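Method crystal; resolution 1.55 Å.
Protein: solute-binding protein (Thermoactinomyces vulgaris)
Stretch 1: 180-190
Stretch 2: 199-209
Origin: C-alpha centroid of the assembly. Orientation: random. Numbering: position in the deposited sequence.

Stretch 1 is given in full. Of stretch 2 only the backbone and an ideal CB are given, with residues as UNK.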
# COMPACT_ATOMS: atom_id res chain seq x y z
N LEU A 180 -4.78 3.02 -14.40
CA LEU A 180 -5.04 3.00 -15.84
C LEU A 180 -5.66 1.68 -16.29
O LEU A 180 -6.53 1.66 -17.16
CB LEU A 180 -3.77 3.29 -16.64
CG LEU A 180 -3.12 4.67 -16.45
CD1 LEU A 180 -1.73 4.71 -17.08
CD2 LEU A 180 -4.00 5.77 -17.02
N PHE A 181 -5.21 0.58 -15.69
CA PHE A 181 -5.76 -0.74 -15.97
C PHE A 181 -7.15 -0.91 -15.35
O PHE A 181 -8.08 -1.38 -16.01
CB PHE A 181 -4.81 -1.84 -15.49
CG PHE A 181 -3.55 -1.94 -16.31
CD1 PHE A 181 -3.45 -2.87 -17.34
CD2 PHE A 181 -2.47 -1.10 -16.06
CE1 PHE A 181 -2.29 -2.97 -18.10
CE2 PHE A 181 -1.30 -1.19 -16.83
CZ PHE A 181 -1.21 -2.13 -17.85
N ALA A 182 -7.28 -0.50 -14.09
CA ALA A 182 -8.56 -0.57 -13.38
C ALA A 182 -9.65 0.25 -14.08
O ALA A 182 -10.81 -0.16 -14.12
CB ALA A 182 -8.39 -0.11 -11.94
N ALA A 183 -9.26 1.40 -14.64
CA ALA A 183 -10.18 2.27 -15.38
C ALA A 183 -10.84 1.55 -16.55
O ALA A 183 -11.99 1.82 -16.89
CB ALA A 183 -9.45 3.51 -15.88
N LYS A 184 -10.10 0.62 -17.16
CA LYS A 184 -10.59 -0.12 -18.32
C LYS A 184 -11.36 -1.38 -17.92
O LYS A 184 -11.95 -2.05 -18.78
CB LYS A 184 -9.44 -0.47 -19.26
CG LYS A 184 -8.50 0.69 -19.58
CD LYS A 184 -9.23 1.92 -20.11
CE LYS A 184 -8.31 3.11 -20.18
NZ LYS A 184 -9.00 4.32 -20.72
N GLY A 185 -11.34 -1.70 -16.63
CA GLY A 185 -12.02 -2.89 -16.10
C GLY A 185 -11.11 -4.10 -15.95
O GLY A 185 -11.59 -5.21 -15.72
N ALA A 186 -9.80 -3.89 -16.09
CA ALA A 186 -8.82 -4.97 -15.99
C ALA A 186 -8.54 -5.35 -14.54
O ALA A 186 -8.49 -4.48 -13.66
CB ALA A 186 -7.53 -4.60 -16.70
N ALA A 187 -8.36 -6.64 -14.30
CA ALA A 187 -8.02 -7.17 -12.98
C ALA A 187 -6.72 -7.97 -13.05
O ALA A 187 -6.34 -8.46 -14.12
CB ALA A 187 -9.15 -8.04 -12.45
N VAL A 188 -6.02 -8.09 -11.92
CA VAL A 188 -4.84 -8.95 -11.85
C VAL A 188 -5.27 -10.41 -11.81
O VAL A 188 -4.92 -11.19 -12.70
CB VAL A 188 -3.95 -8.62 -10.62
CG1 VAL A 188 -2.66 -9.44 -10.69
CG2 VAL A 188 -3.63 -7.13 -10.56
N PHE A 189 -6.03 -10.78 -10.78
CA PHE A 189 -6.64 -12.10 -10.67
C PHE A 189 -8.15 -11.95 -10.59
O PHE A 189 -8.65 -10.98 -10.02
CB PHE A 189 -6.15 -12.82 -9.40
CG PHE A 189 -4.66 -13.03 -9.34
CD1 PHE A 189 -4.05 -14.04 -10.09
CD2 PHE A 189 -3.87 -12.23 -8.52
CE1 PHE A 189 -2.67 -14.24 -10.03
CE2 PHE A 189 -2.49 -12.42 -8.46
CZ PHE A 189 -1.89 -13.43 -9.21
N LYS A 190 -8.87 -12.91 -11.16
CA LYS A 190 -10.33 -12.92 -11.06
C LYS A 190 -10.76 -13.15 -9.62
O LYS A 190 -10.36 -14.13 -8.99
CB LYS A 190 -10.94 -13.98 -11.99
CG LYS A 190 -12.46 -14.15 -11.86
CD LYS A 190 -13.23 -12.90 -12.29
CE LYS A 190 -14.74 -13.14 -12.28
NZ LYS A 190 -15.25 -13.52 -10.93
N UNK A 199 -5.12 -18.94 -11.18
CA UNK A 199 -5.13 -19.47 -12.55
C UNK A 199 -5.84 -18.57 -13.56
O UNK A 199 -5.59 -18.68 -14.77
CB UNK A 199 -5.80 -20.85 -12.56
N UNK A 200 -6.72 -17.69 -13.08
CA UNK A 200 -7.39 -16.74 -13.95
C UNK A 200 -6.76 -15.35 -13.84
O UNK A 200 -7.24 -14.48 -13.11
CB UNK A 200 -8.88 -16.68 -13.61
N UNK A 201 -5.66 -15.17 -14.57
CA UNK A 201 -4.96 -13.89 -14.63
C UNK A 201 -5.63 -13.02 -15.69
O UNK A 201 -5.88 -13.48 -16.81
CB UNK A 201 -3.47 -14.08 -14.94
N UNK A 202 -5.92 -11.78 -15.34
CA UNK A 202 -6.64 -10.88 -16.25
C UNK A 202 -5.77 -9.88 -16.98
O UNK A 202 -6.28 -8.98 -17.64
CB UNK A 202 -7.71 -10.11 -15.47
N UNK A 203 -4.45 -10.05 -16.89
CA UNK A 203 -3.52 -9.04 -17.40
C UNK A 203 -3.21 -9.12 -18.90
O UNK A 203 -2.43 -8.31 -19.41
CB UNK A 203 -2.21 -9.15 -16.62
N UNK A 204 -3.82 -10.07 -19.60
CA UNK A 204 -3.78 -10.05 -21.07
C UNK A 204 -5.18 -10.05 -21.71
O UNK A 204 -5.36 -10.44 -22.87
CB UNK A 204 -2.99 -11.26 -21.58
N UNK A 205 -6.15 -9.58 -20.93
CA UNK A 205 -7.52 -9.37 -21.41
C UNK A 205 -7.57 -8.16 -22.34
O UNK A 205 -6.65 -7.34 -22.32
CB UNK A 205 -8.48 -9.18 -20.24
N UNK A 206 -8.65 -8.03 -23.14
CA UNK A 206 -8.80 -6.82 -23.96
C UNK A 206 -8.77 -5.55 -23.10
O UNK A 206 -8.20 -4.54 -23.51
CB UNK A 206 -10.11 -6.88 -24.75
N UNK A 207 -9.37 -5.63 -21.91
CA UNK A 207 -9.35 -4.53 -20.94
C UNK A 207 -7.92 -4.15 -20.57
O UNK A 207 -7.58 -2.97 -20.51
CB UNK A 207 -10.13 -4.91 -19.68
N UNK A 208 -7.08 -5.16 -20.33
CA UNK A 208 -5.68 -4.93 -19.97
C UNK A 208 -4.90 -4.27 -21.10
O UNK A 208 -4.06 -3.40 -20.86
CB UNK A 208 -5.01 -6.25 -19.59
N UNK A 209 -5.19 -4.69 -22.33
CA UNK A 209 -4.56 -4.09 -23.51
C UNK A 209 -4.90 -2.60 -23.58
O UNK A 209 -4.02 -1.77 -23.83
CB UNK A 209 -5.01 -4.80 -24.79

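Position 199 points its CB away from stretch 1 and finds nothing of it nearby, so this contact sets no rule there; the residue is Asn199.

At 200 the backbone does the pairing: its carbonyl O accepts from Lys190 N at 3.0 Å. The CB points sideways, 3.8 Å from Lys190 CB, so the side chain can run beside that lysine. A polar, acidic or simply long chain would suit. Glu200 is extended, its OE2 3.4 Å from Lys190 CG; it lies along the aliphatic part of the lysine, whose end leads away.

Position 201 forms the antiparallel, non-hydrogen-bonded pair with Phe189, and both side chains lie on the same face of the sheet. The ideal CB of 201 is 4.9 Å from Phe189 CD1, so a branched or long apolar side chain, such as valine, isoleucine or leucine, would suit. Ile201 does, setting CG1 3.8 Å from Phe189 CE1, while its CA lies 3.3 Å from Val188 O in a CA-H...O contact.

At 202 the rule is strict. The ideal CB would sit 2.5 Å from Ala187 O, a clash, although phi and psi of -101/10 are open to most residues. Glycine is the answer, imposed by the carbonyl O of Ala187, in the loop just before the strand: Gly202 brings CA to 3.2 Å from Ala187 O while its N donates to Val188 O at 2.9 Å. Its carbonyl O takes a hydrogen bond from a water that in turn accepts from Ala187 N, extending the link between the stretches.

Position 203 starts sideways, but Val188 offers an apolar flank that a long side chain could reach; leucine or methionine would fit. Leu203 (m, t) turns its end nearer, with CD1 4.1 Å from Val188 CG1.

Position 204 is out of reach and is Asn204.

Position 205 directly precedes a helix, where serine, threonine, aspartate or asparagine could cap. Ser205, chi1 p, accepts from the backbone N of 208 through OG at 3.0 Å; that OG is also 4.4 Å from Ala186 CB.

First-turn position 206, with phi -56, tolerates proline and is out of reach; it is Pro206.

At 207 the CB points toward the turn, 3.5 Å from Lys184 O and 3.7 Å from Ala186 N. A small side chain, or one that starts with a methylene and then leads away from the turn, would suit. Glu207 packs CG 3.2 Å from Lys184 O and leads its carboxylate away.

At 208 the ideal CB meets Ala186 CB at 4.2 Å and Phe181 CD1 at 4.3 Å, favouring something small and apolar. Ala208 fills it, its O 3.3 Å from Phe181 CE1.

Position 209 points away and is Val209.

Stretch 2, residues 199-209: NEIGLNSPEAV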
# COMPACT_ATOMS: atom_id res chain seq x y z
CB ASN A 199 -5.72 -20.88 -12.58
CG ASN A 199 -4.74 -21.94 -12.11
OD1 ASN A 199 -4.22 -22.71 -12.92
ND2 ASN A 199 -4.49 -21.98 -10.81
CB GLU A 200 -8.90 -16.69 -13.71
CG GLU A 200 -9.68 -16.10 -14.89
CD GLU A 200 -11.19 -16.03 -14.68
OE1 GLU A 200 -11.83 -15.20 -15.34
OE2 GLU A 200 -11.73 -16.79 -13.85
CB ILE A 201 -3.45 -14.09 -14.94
CG1 ILE A 201 -2.76 -14.78 -13.75
CG2 ILE A 201 -2.77 -12.76 -15.26
CD1 ILE A 201 -1.32 -15.21 -14.02
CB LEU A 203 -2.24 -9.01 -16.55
CG LEU A 203 -2.40 -8.49 -15.12
CD1 LEU A 203 -1.08 -8.51 -14.37
CD2 LEU A 203 -3.01 -7.09 -15.08
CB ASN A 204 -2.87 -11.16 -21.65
CG ASN A 204 -3.41 -12.56 -21.40
OD1 ASN A 204 -4.02 -12.84 -20.37
ND2 ASN A 204 -3.17 -13.46 -22.35
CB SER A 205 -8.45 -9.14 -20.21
OG SER A 205 -8.17 -7.90 -19.59
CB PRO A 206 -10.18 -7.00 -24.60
CG PRO A 206 -10.40 -8.47 -24.62
CD PRO A 206 -9.75 -8.99 -23.37
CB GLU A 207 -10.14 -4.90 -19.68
CG GLU A 207 -11.65 -5.01 -19.88
CD GLU A 207 -12.12 -6.37 -20.38
OE1 GLU A 207 -11.27 -7.23 -20.72
OE2 GLU A 207 -13.35 -6.57 -20.45
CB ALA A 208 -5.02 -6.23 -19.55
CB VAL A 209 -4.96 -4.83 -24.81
CG1 VAL A 209 -4.42 -4.10 -26.04
CG2 VAL A 209 -4.44 -6.27 -24.78
O HOH W 1 -8.76 -8.16 -16.77
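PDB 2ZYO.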